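Local atomic coordinates of SmhA (PDB entry 7A27), a protein that is one component of the tripartite alpha-pore forming toxin Smh of Serratia marcescens and probably helps to form pores in target membranes. Residues Q12-M17 and Q343-S348. Residues are numbered along the deposited sequence; the frame is centred on the assembly and turned at random.
Sequences QTLMAM and QLFSKS
M15 and F345 send their side chains past one another in opposite directions, each reaching toward the backbone of the other helix. Both have CG anti to the backbone N (chi1 -173° for M15, 177° for F345). With this torsion the phenyl ring reaches the first turn of helix 14-37, where F345 CE1 comes to 3.5 Å from M15 CA and F345 CD1 to 3.7 Å from M15 CB. M15 N sits over one ring face, 3.8 Å above the plane and offset toward the rim. The far end of the ring meets L14, whose CB lies 3.7 Å from F345 CZ as the two side chains cross obliquely.

In return, the extended M15 chain runs out across helix 325-358. Its SD passes F345 CA at 4.0 Å and looks toward L344 CD2, a looser apolar neighbour. The terminal CE settles 3.8 Å from S348 CB, one turn beyond L344. No hydrogen bond links the two segments; the contact is van der Waals packing, mainly of apolar groups, with F345 buried and M15 partly exposed.

F345 also meets P11, A83 of helix 48-96 and, with ring planes at about 50°, H18, one turn after L14 on helix 14-37. Thus the chain's first helix, tied at T13 N to E304 of helix 301-321, packs beside its last in a bundle consistent with ClyA-like alpha-pore forming toxins.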
loop_
_atom_site.group_PDB
_atom_site.type_symbol
_atom_site.label_atom_id
_atom_site.label_comp_id
_atom_site.label_asym_id
_atom_site.label_seq_id
_atom_site.Cartn_x
_atom_site.Cartn_y
_atom_site.Cartn_z
ATOM N N GLN A 12 -6.612 14.981 -14.341
ATOM C CA GLN A 12 -6.086 13.896 -15.206
ATOM C C GLN A 12 -6.288 12.586 -14.450
ATOM O O GLN A 12 -7.287 12.491 -13.737
ATOM C CB GLN A 12 -4.659 14.262 -15.631
ATOM C CG GLN A 12 -4.630 15.673 -16.201
ATOM C CD GLN A 12 -3.579 15.927 -17.235
ATOM O OE1 GLN A 12 -3.006 15.017 -17.800
ATOM N NE2 GLN A 12 -3.346 17.198 -17.492
ATOM N N THR A 13 -5.363 11.637 -14.537
ATOM C CA THR A 13 -5.532 10.304 -13.891
ATOM C C THR A 13 -5.061 10.333 -12.434
ATOM O O THR A 13 -4.838 9.244 -11.910
ATOM C CB THR A 13 -4.815 9.198 -14.681
ATOM O OG1 THR A 13 -3.405 9.424 -14.621
ATOM C CG2 THR A 13 -5.280 9.124 -16.118
ATOM N N LEU A 14 -4.940 11.500 -11.781
ATOM C CA LEU A 14 -4.524 11.588 -10.352
ATOM C C LEU A 14 -5.474 10.797 -9.444
ATOM O O LEU A 14 -4.963 10.129 -8.525
ATOM C CB LEU A 14 -4.475 13.047 -9.885
ATOM C CG LEU A 14 -3.238 13.855 -10.279
ATOM C CD1 LEU A 14 -3.364 15.279 -9.794
ATOM C CD2 LEU A 14 -1.960 13.255 -9.703
ATOM N N MET A 15 -6.789 10.879 -9.658
ATOM C CA MET A 15 -7.771 10.224 -8.756
ATOM C C MET A 15 -7.500 8.721 -8.750
ATOM O O MET A 15 -7.269 8.174 -7.664
ATOM C CB MET A 15 -9.218 10.507 -9.163
ATOM C CG MET A 15 -10.210 9.979 -8.150
ATOM S SD MET A 15 -11.901 10.560 -8.392
ATOM C CE MET A 15 -12.815 9.316 -7.482
ATOM N N ALA A 16 -7.487 8.105 -9.931
ATOM C CA ALA A 16 -7.250 6.657 -10.108
ATOM C C ALA A 16 -5.844 6.300 -9.604
ATOM O O ALA A 16 -5.677 5.294 -8.914
ATOM C CB ALA A 16 -7.425 6.289 -11.556
ATOM N N MET A 17 -4.854 7.106 -9.953
ATOM C CA MET A 17 -3.442 6.867 -9.598
ATOM C C MET A 17 -3.306 6.812 -8.079
ATOM O O MET A 17 -2.583 5.934 -7.623
ATOM C CB MET A 17 -2.532 7.947 -10.186
ATOM C CG MET A 17 -1.067 7.572 -10.163
ATOM S SD MET A 17 -0.236 8.213 -11.577
ATOM C CE MET A 17 -0.837 7.055 -12.809
ATOM N N GLN A 343 -13.312 18.502 -6.749
ATOM C CA GLN A 343 -14.097 18.255 -5.508
ATOM C C GLN A 343 -14.319 16.755 -5.326
ATOM O O GLN A 343 -14.164 16.278 -4.183
ATOM C CB GLN A 343 -15.420 19.029 -5.490
ATOM C CG GLN A 343 -15.195 20.481 -5.105
ATOM C CD GLN A 343 -14.321 20.530 -3.870
ATOM O OE1 GLN A 343 -14.645 19.889 -2.871
ATOM N NE2 GLN A 343 -13.198 21.249 -3.940
ATOM N N LEU A 344 -14.653 16.054 -6.410
ATOM C CA LEU A 344 -14.914 14.601 -6.380
ATOM C C LEU A 344 -13.617 13.914 -5.929
ATOM O O LEU A 344 -13.671 13.034 -5.030
ATOM C CB LEU A 344 -15.345 14.150 -7.778
ATOM C CG LEU A 344 -16.267 12.928 -7.836
ATOM C CD1 LEU A 344 -17.722 13.392 -7.944
ATOM C CD2 LEU A 344 -15.888 11.975 -8.990
ATOM N N PHE A 345 -12.490 14.337 -6.515
ATOM C CA PHE A 345 -11.127 13.835 -6.200
ATOM C C PHE A 345 -10.850 14.104 -4.720
ATOM O O PHE A 345 -10.475 13.153 -4.024
ATOM C CB PHE A 345 -10.090 14.445 -7.151
ATOM C CG PHE A 345 -8.649 14.067 -6.901
ATOM C CD1 PHE A 345 -8.298 12.832 -6.375
ATOM C CD2 PHE A 345 -7.630 14.941 -7.238
ATOM C CE1 PHE A 345 -6.968 12.504 -6.162
ATOM C CE2 PHE A 345 -6.307 14.602 -7.028
ATOM C CZ PHE A 345 -5.980 13.382 -6.508
ATOM N N SER A 346 -11.092 15.332 -4.250
ATOM C CA SER A 346 -10.892 15.721 -2.831
ATOM C C SER A 346 -11.589 14.715 -1.899
ATOM O O SER A 346 -11.006 14.412 -0.844
ATOM C CB SER A 346 -11.360 17.133 -2.589
ATOM O OG SER A 346 -11.432 17.465 -1.211
ATOM N N LYS A 347 -12.781 14.213 -2.251
ATOM C CA LYS A 347 -13.539 13.260 -1.394
ATOM C C LYS A 347 -12.786 11.924 -1.365
ATOM O O LYS A 347 -12.634 11.333 -0.271
ATOM C CB LYS A 347 -14.953 12.999 -1.908
ATOM C CG LYS A 347 -15.835 14.219 -2.127
ATOM C CD LYS A 347 -16.207 15.055 -0.914
ATOM C CE LYS A 347 -17.083 16.223 -1.335
ATOM N NZ LYS A 347 -17.455 17.098 -0.200
ATOM N N SER A 348 -12.349 11.442 -2.529
ATOM C CA SER A 348 -11.560 10.195 -2.669
ATOM C C SER A 348 -10.346 10.267 -1.729
ATOM O O SER A 348 -10.053 9.259 -1.054
ATOM C CB SER A 348 -11.184 9.968 -4.104
ATOM O OG SER A 348 -10.357 8.817 -4.219
#